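Local coordinates for protein peruvianin-I (Thevetia peruviana, PDB 6ORM) that is a germin-like cysteine peptidase of latex, probably cleaving other proteins in the laticifer fluid of the plant, at residues F10-D14 against C26-A32; F49-G53 against C77-P81; G83-F87 against I160-M164; A93-M98 against D125-P131; E103-Y109 against M134-V140. All coordinates share one frame; numbering follows the deposited sequence.

Contact 1 stands apart in the N-terminal loops, its centre 23 Å from that of the chain; its nearest atoms are about 22 Å from contact 2 and about 17 Å from contact 4. Contacts 2 to 5 all belong to the cupin domain. Contact 3 meets contact 5 where T85 OG1 approaches T137 N at 2.8 Å, and contact 2 where W52 O lies 3.1 Å from S84 N. Contacts 4 and 5 pack face to face, centres 11 Å apart, with I129 and F127 against E106. Sugar borders contact 2 most closely: the F49 side chain is about 4 Å from a glycan residue, against about 8 Å for N139 of contact 5.

Contact 1. Residues F10-D14 against C26-A32; sequences FCLAD and CRNPALA
The disulfide between C11 and C26 joins two lengths of the N-terminal loops, a cross-link familiar from germins. Its modelled sulfur-sulfur spacing is doubtfully short. Beside it A13 and C26 form a single backbone bridge, and R27 N donates to L12 O at 2.9 Å; the CA-H of C26 adds a weaker contact to the same oxygen. The R27 chain is bent at chi3 (-128°), which turns its end back to A13 O: NE reaches that oxygen at 3.2 Å and NH2 at 3.3 Å, both weak bonds. L12 CB lies over one face of the guanidinium, while R27 CG rests 3.8 Å from D14 CB, so the long arginine serves by both its aliphatic stem and its polar end. Shortened to an alanine, R27 would probably deprive A13 O of both weak donors and leave L12 without its flat cover. Farther along, the small A32 suits its place because its CB touches both F10 CE1 at 3.5 Å and L12 CD1 at 3.8 Å, where a larger side chain would crowd them. A water accepts from L12 N and donates to R27 O. The loops precede strand 38-39; F10 meets F37 edge-to-face, and also Y117 on strand 116-121 of the third subunit, while C11 and C26 pack on I21 of the second subunit.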
# COMPACT_ATOMS: atom_id res chain seq x y z
N PHE A 10 6.68 10.50 -13.72
CA PHE A 10 6.48 9.38 -14.64
C PHE A 10 7.79 8.62 -14.76
O PHE A 10 8.84 9.06 -14.29
CB PHE A 10 5.97 9.85 -16.01
CG PHE A 10 6.79 10.95 -16.61
CD1 PHE A 10 7.98 10.67 -17.27
CD2 PHE A 10 6.37 12.27 -16.53
CE1 PHE A 10 8.74 11.68 -17.82
CE2 PHE A 10 7.13 13.29 -17.08
CZ PHE A 10 8.31 12.99 -17.73
N CYS A 11 7.70 7.46 -15.41
CA CYS A 11 8.81 6.51 -15.44
C CYS A 11 8.57 5.54 -16.59
O CYS A 11 8.13 4.41 -16.36
CB CYS A 11 8.91 5.78 -14.10
SG CYS A 11 10.47 4.92 -13.79
N LEU A 12 8.83 5.97 -17.82
CA LEU A 12 8.45 5.18 -18.98
C LEU A 12 9.20 3.86 -18.99
O LEU A 12 10.43 3.83 -18.87
CB LEU A 12 8.74 5.94 -20.28
CG LEU A 12 8.35 7.41 -20.38
CD1 LEU A 12 8.73 7.93 -21.75
CD2 LEU A 12 6.88 7.60 -20.11
N ALA A 13 8.46 2.76 -19.13
CA ALA A 13 9.07 1.44 -19.17
C ALA A 13 10.12 1.36 -20.27
O ALA A 13 9.85 1.67 -21.43
CB ALA A 13 7.99 0.37 -19.39
N ASP A 14 11.33 0.96 -19.89
CA ASP A 14 12.37 0.61 -20.85
C ASP A 14 12.17 -0.86 -21.20
O ASP A 14 12.63 -1.75 -20.48
CB ASP A 14 13.76 0.88 -20.28
CG ASP A 14 14.87 0.55 -21.27
OD1 ASP A 14 14.57 0.13 -22.41
OD2 ASP A 14 16.05 0.72 -20.91
N CYS A 26 13.18 2.14 -16.07
CA CYS A 26 12.64 3.26 -16.82
C CYS A 26 13.69 3.87 -17.73
O CYS A 26 14.90 3.74 -17.51
CB CYS A 26 12.10 4.34 -15.87
SG CYS A 26 11.07 3.72 -14.54
N ARG A 27 13.21 4.52 -18.78
CA ARG A 27 14.03 5.41 -19.57
C ARG A 27 14.24 6.72 -18.83
O ARG A 27 13.51 7.06 -17.89
CB ARG A 27 13.40 5.65 -20.94
CG ARG A 27 13.15 4.36 -21.70
CD ARG A 27 12.58 4.63 -23.07
NE ARG A 27 11.36 3.85 -23.30
CZ ARG A 27 10.29 4.32 -23.92
NH1 ARG A 27 10.28 5.57 -24.38
NH2 ARG A 27 9.23 3.55 -24.08
N ASN A 28 15.26 7.46 -19.25
CA ASN A 28 15.56 8.77 -18.69
C ASN A 28 14.36 9.70 -18.84
O ASN A 28 14.00 10.07 -19.97
CB ASN A 28 16.80 9.36 -19.38
CG ASN A 28 17.27 10.66 -18.76
OD1 ASN A 28 16.58 11.26 -17.93
ND2 ASN A 28 18.45 11.10 -19.16
N PRO A 29 13.73 10.11 -17.74
CA PRO A 29 12.53 10.96 -17.85
C PRO A 29 12.78 12.27 -18.57
O PRO A 29 11.84 12.84 -19.13
CB PRO A 29 12.11 11.19 -16.39
CG PRO A 29 12.87 10.19 -15.58
CD PRO A 29 14.11 9.85 -16.34
N ALA A 30 14.02 12.76 -18.58
CA ALA A 30 14.34 13.98 -19.31
C ALA A 30 14.18 13.80 -20.81
O ALA A 30 14.05 14.80 -21.53
CB ALA A 30 15.77 14.43 -18.98
N LEU A 31 14.18 12.56 -21.29
CA LEU A 31 14.02 12.27 -22.71
C LEU A 31 12.57 12.07 -23.12
O LEU A 31 12.29 11.96 -24.32
CB LEU A 31 14.83 11.02 -23.09
CG LEU A 31 16.34 11.14 -22.85
CD1 LEU A 31 17.06 9.89 -23.32
CD2 LEU A 31 16.89 12.38 -23.54
N ALA A 32 11.64 12.02 -22.17
CA ALA A 32 10.24 11.85 -22.49
C ALA A 32 9.71 13.04 -23.28
O ALA A 32 10.10 14.19 -23.05
CB ALA A 32 9.42 11.66 -21.22
O HOH W 1 10.78 8.03 -18.04

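Contact 2. Residues F49-G53 against C77-P81; sequences FDQWG and CVLLP
At the end of strand 73-79, L80 N donates to G53 O at 2.9 Å, in the carbonyl plane and nearly straight (157°), just where the type I turn D50-G53 closes. The CA-H of L79 approaches the same oxygen at 3.3 Å. Glycine suits the last turn position: at its positive phi of 87° a CB would jam against the carbonyl of W52 and would also point at L80. Within the turn, W52 N bonds weakly to D50 OD1, which accepts from L54 N as well. L80 makes a CH-pi contact over one face of the F49 ring, its CG 3.6 Å from the centroid and almost on the normal, and its two methyls spread over that face, CD1 at 3.6 Å from F49 CG and CD2 at 3.6 Å from F49 CZ. F49 has its CG anti to the carbonyl carbon (chi1 -65°), which directs the ring across to this leucine. At the ring edge F49 CE2 lies 3.5 Å from V78 O, and V78 CG1 touches the same carbon. With an alanine in place of F49, the branched end of L80 would probably lose its flat support and a gap would open beside V78. F49 also touches sugars of glycans carried by the protein. The turn thus leads into strand 54-57, an outer strand of an antiparallel cupin sheet, which pairs through N55 with V78.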
# COMPACT_ATOMS: atom_id res chain seq x y z
N PHE A 49 -9.21 -13.77 -33.77
CA PHE A 49 -9.96 -14.17 -32.59
C PHE A 49 -9.49 -15.55 -32.16
O PHE A 49 -9.02 -16.34 -32.99
CB PHE A 49 -11.47 -14.17 -32.87
CG PHE A 49 -12.03 -12.81 -33.17
CD1 PHE A 49 -11.94 -12.27 -34.44
CD2 PHE A 49 -12.65 -12.06 -32.18
CE1 PHE A 49 -12.44 -11.01 -34.72
CE2 PHE A 49 -13.16 -10.81 -32.45
CZ PHE A 49 -13.05 -10.28 -33.72
N ASP A 50 -9.61 -15.84 -30.87
CA ASP A 50 -9.25 -17.17 -30.41
C ASP A 50 -10.35 -18.15 -30.79
O ASP A 50 -11.39 -17.78 -31.34
CB ASP A 50 -8.95 -17.16 -28.90
CG ASP A 50 -10.17 -16.78 -28.04
OD1 ASP A 50 -11.32 -16.82 -28.52
OD2 ASP A 50 -9.95 -16.44 -26.85
N GLN A 51 -10.11 -19.44 -30.51
CA GLN A 51 -11.07 -20.48 -30.87
C GLN A 51 -12.48 -20.22 -30.34
O GLN A 51 -13.44 -20.77 -30.88
CB GLN A 51 -10.58 -21.85 -30.40
CG GLN A 51 -10.13 -21.92 -28.95
CD GLN A 51 -9.78 -23.34 -28.55
OE1 GLN A 51 -10.42 -24.29 -29.01
NE2 GLN A 51 -8.76 -23.50 -27.72
N TRP A 52 -12.62 -19.42 -29.29
CA TRP A 52 -13.92 -19.19 -28.66
C TRP A 52 -14.54 -17.86 -29.06
O TRP A 52 -15.56 -17.47 -28.50
CB TRP A 52 -13.78 -19.29 -27.13
CG TRP A 52 -13.20 -20.61 -26.68
CD1 TRP A 52 -13.79 -21.84 -26.77
CD2 TRP A 52 -11.92 -20.83 -26.09
NE1 TRP A 52 -12.95 -22.81 -26.27
CE2 TRP A 52 -11.79 -22.21 -25.84
CE3 TRP A 52 -10.85 -19.98 -25.74
CZ2 TRP A 52 -10.65 -22.77 -25.26
CZ3 TRP A 52 -9.73 -20.54 -25.16
CH2 TRP A 52 -9.63 -21.92 -24.93
N GLY A 53 -13.94 -17.16 -30.02
CA GLY A 53 -14.51 -15.94 -30.56
C GLY A 53 -14.16 -14.66 -29.83
O GLY A 53 -14.87 -13.67 -29.98
N CYS A 77 -12.00 -5.74 -25.47
CA CYS A 77 -12.42 -7.10 -25.77
C CYS A 77 -13.53 -7.05 -26.81
O CYS A 77 -14.52 -6.34 -26.64
CB CYS A 77 -12.91 -7.82 -24.51
SG CYS A 77 -11.69 -7.96 -23.17
N VAL A 78 -13.35 -7.81 -27.89
CA VAL A 78 -14.36 -7.94 -28.94
C VAL A 78 -14.75 -9.41 -29.03
O VAL A 78 -13.89 -10.28 -29.11
CB VAL A 78 -13.84 -7.41 -30.29
CG1 VAL A 78 -14.88 -7.62 -31.38
CG2 VAL A 78 -13.46 -5.94 -30.17
N LEU A 79 -16.06 -9.66 -29.02
CA LEU A 79 -16.60 -11.01 -29.09
C LEU A 79 -17.37 -11.16 -30.39
O LEU A 79 -18.30 -10.39 -30.66
CB LEU A 79 -17.51 -11.30 -27.89
CG LEU A 79 -16.85 -11.48 -26.53
CD1 LEU A 79 -17.91 -11.52 -25.43
CD2 LEU A 79 -16.01 -12.75 -26.50
N LEU A 80 -16.98 -12.15 -31.20
CA LEU A 80 -17.77 -12.53 -32.35
C LEU A 80 -19.14 -13.02 -31.90
O LEU A 80 -19.34 -13.32 -30.71
CB LEU A 80 -17.05 -13.61 -33.15
CG LEU A 80 -15.71 -13.22 -33.77
CD1 LEU A 80 -15.00 -14.43 -34.33
CD2 LEU A 80 -15.91 -12.16 -34.84
N PRO A 81 -20.11 -13.09 -32.81
CA PRO A 81 -21.38 -13.74 -32.47
C PRO A 81 -21.14 -15.14 -31.92
O PRO A 81 -20.30 -15.89 -32.42
CB PRO A 81 -22.13 -13.78 -33.81
CG PRO A 81 -21.59 -12.60 -34.55
CD PRO A 81 -20.14 -12.48 -34.15

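Contact 3. Residues G83-F87 against I160-M164; sequences GSTQF and IVGLM
F87 O is gripped by two backbone amides: V161 N at 2.7 Å, almost straight at 171°, and G162 N, weakly, at 3.3 Å. V161 and G162 thus share one partner, a classic beta bulge that joins strands 87-89 and 159-162 of the cupin domain. F87 N answers by donating to G162 O at 3.1 Å, from well above the carbonyl plane. Glycine suits this place because a CB on G162 would come tightly against F87 CD2. T85 OG1 donates to Q86 O on a lone pair, and the same hydroxyl receives T137 N, tying this loop to strand 135-139. V161 packs on V161 of the fourth subunit, and I160 O is bonded to N114 of that chain. The thioether of M164, flexible and polarisable, suits the F87 ring in a Met-aromatic contact: with CG anti to the carbonyl carbon (chi1 -60°) and the chain extended at chi2 (170°), SD comes above the ring face, 4.8 Å from the centroid. M164 SD also lies 3.7 Å from S84 OG.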
# COMPACT_ATOMS: atom_id res chain seq x y z
N GLY A 83 -19.57 -15.75 -29.33
CA GLY A 83 -18.30 -15.81 -28.65
C GLY A 83 -18.43 -15.64 -27.15
O GLY A 83 -19.40 -15.09 -26.63
N SER A 84 -17.42 -16.15 -26.44
CA SER A 84 -17.38 -16.03 -24.99
C SER A 84 -15.92 -16.04 -24.55
O SER A 84 -15.03 -16.47 -25.29
CB SER A 84 -18.17 -17.15 -24.30
OG SER A 84 -17.33 -18.24 -23.97
N THR A 85 -15.70 -15.57 -23.33
CA THR A 85 -14.36 -15.46 -22.78
C THR A 85 -13.88 -16.73 -22.11
O THR A 85 -12.70 -16.83 -21.77
CB THR A 85 -14.30 -14.33 -21.75
OG1 THR A 85 -15.20 -14.63 -20.67
CG2 THR A 85 -14.71 -13.00 -22.38
N GLN A 86 -14.78 -17.70 -21.89
CA GLN A 86 -14.56 -18.82 -20.99
C GLN A 86 -14.42 -18.24 -19.58
O GLN A 86 -14.64 -17.04 -19.37
CB GLN A 86 -13.33 -19.65 -21.38
CG GLN A 86 -13.15 -19.87 -22.88
CD GLN A 86 -14.30 -20.62 -23.53
OE1 GLN A 86 -14.34 -21.84 -23.53
NE2 GLN A 86 -15.25 -19.87 -24.09
N PHE A 87 -14.13 -19.08 -18.59
CA PHE A 87 -13.96 -18.59 -17.23
C PHE A 87 -12.54 -18.07 -17.05
O PHE A 87 -11.56 -18.78 -17.30
CB PHE A 87 -14.27 -19.70 -16.23
CG PHE A 87 -15.68 -20.21 -16.34
CD1 PHE A 87 -16.75 -19.41 -15.98
CD2 PHE A 87 -15.94 -21.49 -16.81
CE1 PHE A 87 -18.05 -19.88 -16.07
CE2 PHE A 87 -17.23 -21.96 -16.91
CZ PHE A 87 -18.29 -21.15 -16.54
N ILE A 160 -6.87 -18.14 -17.98
CA ILE A 160 -8.05 -18.94 -18.29
C ILE A 160 -8.14 -20.03 -17.24
O ILE A 160 -7.21 -20.82 -17.04
CB ILE A 160 -7.99 -19.53 -19.70
CG1 ILE A 160 -7.97 -18.43 -20.75
CG2 ILE A 160 -9.19 -20.45 -19.92
CD1 ILE A 160 -7.81 -18.95 -22.16
N VAL A 161 -9.28 -20.09 -16.57
CA VAL A 161 -9.44 -20.89 -15.37
C VAL A 161 -10.41 -22.06 -15.55
O VAL A 161 -10.35 -23.02 -14.77
CB VAL A 161 -9.87 -19.96 -14.21
CG1 VAL A 161 -11.23 -20.34 -13.66
CG2 VAL A 161 -8.76 -19.82 -13.16
N GLY A 162 -11.27 -22.01 -16.57
CA GLY A 162 -12.22 -23.07 -16.89
C GLY A 162 -12.79 -22.77 -18.26
O GLY A 162 -12.53 -21.71 -18.83
N LEU A 163 -13.59 -23.71 -18.77
CA LEU A 163 -13.91 -23.67 -20.20
C LEU A 163 -15.35 -23.27 -20.54
O LEU A 163 -15.53 -22.39 -21.37
CB LEU A 163 -13.57 -25.01 -20.85
CG LEU A 163 -12.07 -25.15 -21.18
CD1 LEU A 163 -11.80 -26.30 -22.14
CD2 LEU A 163 -11.51 -23.84 -21.73
N MET A 164 -16.36 -23.87 -19.91
CA MET A 164 -17.76 -23.90 -20.40
C MET A 164 -17.85 -24.96 -21.50
O MET A 164 -18.68 -25.87 -21.43
CB MET A 164 -18.28 -22.56 -20.97
CG MET A 164 -18.29 -21.37 -20.02
SD MET A 164 -18.63 -19.78 -20.83
CE MET A 164 -20.25 -20.07 -21.54

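Contact 4. Residues A93-M98 against D125-P131; sequences ASSLVM and DLFIIPP
I129 reaches across to S95 and V97 along its CB-CG1-CD1 branch. Its CB lies 4.0 Å from S95 CB and 3.5 Å from S95 O; CG1, anti to the carbonyl carbon (chi1 -69°), passes S95 O more loosely; CD1 ends on V97 CG2 at 3.6 Å. The branched side chain therefore lies along both the small serine and the valine. Beneath it runs an antiparallel ladder of the cupin sheet. S95 and I129 form one hydrogen-bonded pair, with I129 N donating to S95 O at 2.7 Å, and V97 and F127 form the next, with V97 N donating to F127 O at 2.8 Å. On the other face L96 CD1 meets I128 CD1, and L126 CD2 presses on M98 CB at 3.5 Å. S94 OG is hydrogen-bonded to L70 O of the third subunit, and a strand of that chain pairs antiparallel with L126 and F127. With regular backbone bonds between its strands and mostly hydrocarbon on both faces, the contact behaves as buried sheet core that continues into another subunit.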
# COMPACT_ATOMS: atom_id res chain seq x y z
N ALA A 93 -5.83 -7.37 -10.01
CA ALA A 93 -6.54 -6.10 -10.14
C ALA A 93 -8.04 -6.32 -10.18
O ALA A 93 -8.52 -7.37 -10.61
CB ALA A 93 -6.09 -5.34 -11.39
N SER A 94 -8.78 -5.31 -9.72
CA SER A 94 -10.18 -5.19 -10.05
C SER A 94 -10.34 -4.92 -11.55
O SER A 94 -9.42 -4.43 -12.21
CB SER A 94 -10.83 -4.05 -9.26
OG SER A 94 -10.63 -4.19 -7.87
N SER A 95 -11.52 -5.24 -12.08
CA SER A 95 -11.83 -4.95 -13.47
C SER A 95 -13.18 -4.25 -13.54
O SER A 95 -14.19 -4.80 -13.08
CB SER A 95 -11.85 -6.23 -14.31
OG SER A 95 -12.12 -5.93 -15.67
N LEU A 96 -13.19 -3.05 -14.10
CA LEU A 96 -14.41 -2.29 -14.34
C LEU A 96 -14.72 -2.36 -15.83
O LEU A 96 -14.00 -1.77 -16.65
CB LEU A 96 -14.25 -0.85 -13.86
CG LEU A 96 -15.46 0.08 -13.94
CD1 LEU A 96 -16.69 -0.54 -13.29
CD2 LEU A 96 -15.14 1.42 -13.29
N VAL A 97 -15.77 -3.09 -16.17
CA VAL A 97 -16.13 -3.35 -17.56
C VAL A 97 -17.12 -2.30 -18.03
O VAL A 97 -18.10 -2.01 -17.34
CB VAL A 97 -16.72 -4.77 -17.72
CG1 VAL A 97 -17.30 -4.95 -19.11
CG2 VAL A 97 -15.67 -5.82 -17.43
N MET A 98 -16.87 -1.71 -19.20
CA MET A 98 -17.85 -0.86 -19.87
C MET A 98 -18.21 -1.47 -21.22
O MET A 98 -17.34 -1.61 -22.09
CB MET A 98 -17.35 0.57 -20.07
CG MET A 98 -18.41 1.43 -20.76
SD MET A 98 -18.08 3.20 -20.79
CE MET A 98 -16.65 3.26 -21.87
N ASP A 125 -23.43 0.43 -20.11
CA ASP A 125 -23.46 -0.25 -18.82
C ASP A 125 -22.05 -0.44 -18.26
O ASP A 125 -21.07 -0.65 -18.99
CB ASP A 125 -24.14 -1.62 -18.96
CG ASP A 125 -25.65 -1.57 -18.79
OD1 ASP A 125 -26.18 -0.85 -17.90
OD2 ASP A 125 -26.30 -2.29 -19.59
N LEU A 126 -21.95 -0.38 -16.93
CA LEU A 126 -20.72 -0.70 -16.23
C LEU A 126 -20.98 -1.91 -15.34
O LEU A 126 -22.09 -2.11 -14.84
CB LEU A 126 -20.21 0.46 -15.38
CG LEU A 126 -19.92 1.79 -16.08
CD1 LEU A 126 -19.69 2.84 -15.03
CD2 LEU A 126 -18.71 1.65 -17.00
N PHE A 127 -19.94 -2.71 -15.16
CA PHE A 127 -20.00 -3.88 -14.30
C PHE A 127 -18.63 -4.05 -13.65
O PHE A 127 -17.62 -4.01 -14.35
CB PHE A 127 -20.39 -5.13 -15.10
CG PHE A 127 -20.78 -6.31 -14.24
CD1 PHE A 127 -19.83 -7.23 -13.84
CD2 PHE A 127 -22.10 -6.49 -13.85
CE1 PHE A 127 -20.18 -8.32 -13.06
CE2 PHE A 127 -22.45 -7.58 -13.07
CZ PHE A 127 -21.50 -8.49 -12.67
N ILE A 128 -18.61 -4.22 -12.33
CA ILE A 128 -17.37 -4.26 -11.57
C ILE A 128 -17.07 -5.70 -11.16
O ILE A 128 -17.95 -6.41 -10.66
CB ILE A 128 -17.43 -3.32 -10.35
CG1 ILE A 128 -16.10 -3.33 -9.60
CG2 ILE A 128 -18.60 -3.67 -9.42
CD1 ILE A 128 -14.97 -2.64 -10.35
N ILE A 129 -15.84 -6.13 -11.41
CA ILE A 129 -15.34 -7.45 -11.04
C ILE A 129 -14.32 -7.27 -9.93
O ILE A 129 -13.28 -6.64 -10.15
CB ILE A 129 -14.72 -8.18 -12.24
CG1 ILE A 129 -15.79 -8.57 -13.26
CG2 ILE A 129 -13.95 -9.42 -11.78
CD1 ILE A 129 -15.46 -8.11 -14.65
N PRO A 130 -14.56 -7.79 -8.73
CA PRO A 130 -13.56 -7.68 -7.65
C PRO A 130 -12.28 -8.40 -8.03
O PRO A 130 -12.29 -9.31 -8.88
CB PRO A 130 -14.25 -8.35 -6.45
CG PRO A 130 -15.71 -8.30 -6.78
CD PRO A 130 -15.81 -8.41 -8.27
N PRO A 131 -11.15 -8.03 -7.42
CA PRO A 131 -9.85 -8.56 -7.87
C PRO A 131 -9.75 -10.07 -7.71
O PRO A 131 -10.09 -10.63 -6.66
CB PRO A 131 -8.84 -7.83 -6.99
CG PRO A 131 -9.62 -7.40 -5.79
CD PRO A 131 -10.99 -7.09 -6.30
O HOH W 2 -10.86 -8.63 -11.58

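Contact 5. Residues E103-Y109 against M134-V140; sequences EILEGFY and MHFTVNV
Strands 104-109 and 135-139 form an antiparallel ladder on one sheet of the cupin domain, with pairs from I104-N139 to F108-H135. L105 and V138 make a hydrogen-bonded pair, L105 N to V138 O at 2.7 Å and V138 N to L105 O at 2.9 Å. G107 and F136 make the next, and there glycine is called for: F136 has its CG between the backbone N and the carbonyl carbon (chi1 63°), which folds the ring back over G107, whose CA lies 4.3 Å from the centroid as a CH-pi contact. Any CB on G107 would strike that ring. Y109 crosses F136 at about a right angle, its CE1 at the ring edge, and its CD1 receives M134 CE at 3.5 Å. At the far end V140 CG1 packs on L105 CG at 3.7 Å. The opposite face carries E106 and T137: T137 OG1 donates to E106 OE1, although the modelled spacing is doubtfully short, and T137 CG2 rests 3.5 Å from I104 CB. A water joins E103 N to N139 OD1, and the ND2 of N139 is hydrogen-bonded to G143 O. H135 is probably the counterpart of a metal-binding histidine of germins; here its ND1 is hydrogen-bonded to L133 O. Strand 116-121 pairs with the other edge of 104-109, F127 and I129 of strand 126-129 pack on E106, and F147 of strand 145-151 touches I104 and T137.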
# COMPACT_ATOMS: atom_id res chain seq x y z
N GLU A 103 -24.46 -6.66 -26.98
CA GLU A 103 -25.01 -7.03 -25.69
C GLU A 103 -24.33 -8.28 -25.17
O GLU A 103 -24.10 -9.23 -25.92
CB GLU A 103 -26.53 -7.28 -25.75
CG GLU A 103 -27.34 -6.07 -26.11
CD GLU A 103 -28.83 -6.34 -26.03
OE1 GLU A 103 -29.20 -7.41 -25.49
OE2 GLU A 103 -29.61 -5.50 -26.51
N ILE A 104 -24.00 -8.28 -23.88
CA ILE A 104 -23.23 -9.34 -23.27
C ILE A 104 -23.87 -9.78 -21.96
O ILE A 104 -24.55 -9.00 -21.29
CB ILE A 104 -21.76 -8.92 -23.01
CG1 ILE A 104 -21.73 -7.62 -22.19
CG2 ILE A 104 -21.01 -8.76 -24.31
CD1 ILE A 104 -20.33 -7.12 -21.88
N LEU A 105 -23.64 -11.04 -21.61
CA LEU A 105 -23.83 -11.52 -20.24
C LEU A 105 -22.49 -11.44 -19.53
O LEU A 105 -21.51 -12.05 -19.98
CB LEU A 105 -24.37 -12.95 -20.22
CG LEU A 105 -25.87 -13.16 -20.42
CD1 LEU A 105 -26.23 -14.62 -20.13
CD2 LEU A 105 -26.68 -12.22 -19.55
N GLU A 106 -22.43 -10.69 -18.44
CA GLU A 106 -21.22 -10.50 -17.66
C GLU A 106 -21.47 -10.97 -16.24
O GLU A 106 -22.45 -10.55 -15.61
CB GLU A 106 -20.79 -9.02 -17.68
CG GLU A 106 -19.52 -8.72 -16.91
CD GLU A 106 -18.27 -9.10 -17.68
OE1 GLU A 106 -18.31 -9.10 -18.93
OE2 GLU A 106 -17.25 -9.40 -17.02
N GLY A 107 -20.60 -11.84 -15.72
CA GLY A 107 -20.77 -12.32 -14.37
C GLY A 107 -19.46 -12.68 -13.71
O GLY A 107 -18.46 -12.95 -14.37
N PHE A 108 -19.48 -12.67 -12.37
CA PHE A 108 -18.37 -13.18 -11.57
C PHE A 108 -18.92 -14.04 -10.44
O PHE A 108 -20.08 -13.93 -10.04
CB PHE A 108 -17.49 -12.04 -11.02
CG PHE A 108 -18.08 -11.31 -9.83
CD1 PHE A 108 -17.88 -11.76 -8.54
CD2 PHE A 108 -18.82 -10.15 -10.02
CE1 PHE A 108 -18.42 -11.09 -7.45
CE2 PHE A 108 -19.36 -9.47 -8.94
CZ PHE A 108 -19.16 -9.94 -7.66
N TYR A 109 -18.05 -14.92 -9.93
CA TYR A 109 -18.37 -15.79 -8.80
C TYR A 109 -17.62 -15.32 -7.56
O TYR A 109 -16.42 -15.03 -7.63
CB TYR A 109 -17.99 -17.25 -9.10
CG TYR A 109 -18.64 -17.82 -10.34
CD1 TYR A 109 -18.11 -17.57 -11.60
CD2 TYR A 109 -19.77 -18.62 -10.25
CE1 TYR A 109 -18.70 -18.09 -12.74
CE2 TYR A 109 -20.36 -19.15 -11.39
CZ TYR A 109 -19.82 -18.88 -12.62
OH TYR A 109 -20.40 -19.40 -13.76
N MET A 134 -13.21 -15.25 -10.33
CA MET A 134 -13.55 -15.89 -11.59
C MET A 134 -14.72 -15.17 -12.24
O MET A 134 -15.71 -14.85 -11.58
CB MET A 134 -13.90 -17.36 -11.32
CG MET A 134 -14.25 -18.20 -12.54
SD MET A 134 -14.37 -19.94 -12.08
CE MET A 134 -15.58 -19.85 -10.76
N HIS A 135 -14.60 -14.91 -13.54
CA HIS A 135 -15.62 -14.16 -14.26
C HIS A 135 -15.69 -14.64 -15.70
O HIS A 135 -14.89 -15.46 -16.15
CB HIS A 135 -15.35 -12.65 -14.21
CG HIS A 135 -14.05 -12.24 -14.82
ND1 HIS A 135 -12.88 -12.18 -14.10
CD2 HIS A 135 -13.74 -11.87 -16.08
CE1 HIS A 135 -11.90 -11.79 -14.90
NE2 HIS A 135 -12.39 -11.59 -16.10
N PHE A 136 -16.68 -14.12 -16.43
CA PHE A 136 -16.89 -14.50 -17.82
C PHE A 136 -17.69 -13.41 -18.52
O PHE A 136 -18.37 -12.60 -17.89
CB PHE A 136 -17.62 -15.84 -17.93
CG PHE A 136 -19.02 -15.82 -17.36
CD1 PHE A 136 -20.10 -15.38 -18.11
CD2 PHE A 136 -19.24 -16.24 -16.06
CE1 PHE A 136 -21.37 -15.36 -17.58
CE2 PHE A 136 -20.52 -16.22 -15.52
CZ PHE A 136 -21.58 -15.78 -16.28
N THR A 137 -17.61 -13.43 -19.85
CA THR A 137 -18.48 -12.65 -20.71
C THR A 137 -18.97 -13.53 -21.85
O THR A 137 -18.18 -14.29 -22.43
CB THR A 137 -17.77 -11.41 -21.28
OG1 THR A 137 -17.07 -10.72 -20.24
CG2 THR A 137 -18.76 -10.48 -21.93
N VAL A 138 -20.26 -13.45 -22.15
CA VAL A 138 -20.85 -14.16 -23.28
C VAL A 138 -21.58 -13.15 -24.15
O VAL A 138 -22.32 -12.30 -23.64
CB VAL A 138 -21.80 -15.29 -22.82
CG1 VAL A 138 -22.40 -16.01 -24.03
CG2 VAL A 138 -21.08 -16.27 -21.92
N ASN A 139 -21.38 -13.25 -25.46
CA ASN A 139 -22.09 -12.43 -26.43
C ASN A 139 -23.51 -12.96 -26.61
O ASN A 139 -23.69 -14.08 -27.10
CB ASN A 139 -21.33 -12.42 -27.76
CG ASN A 139 -21.90 -11.43 -28.76
OD1 ASN A 139 -22.97 -10.85 -28.55
ND2 ASN A 139 -21.18 -11.23 -29.86
N VAL A 140 -24.51 -12.17 -26.22
CA VAL A 140 -25.90 -12.57 -26.35
C VAL A 140 -26.67 -11.67 -27.32
O VAL A 140 -27.89 -11.82 -27.47
CB VAL A 140 -26.61 -12.62 -24.98
CG1 VAL A 140 -25.98 -13.70 -24.11
CG2 VAL A 140 -26.55 -11.26 -24.29
O HOH W 3 -23.79 -8.38 -29.40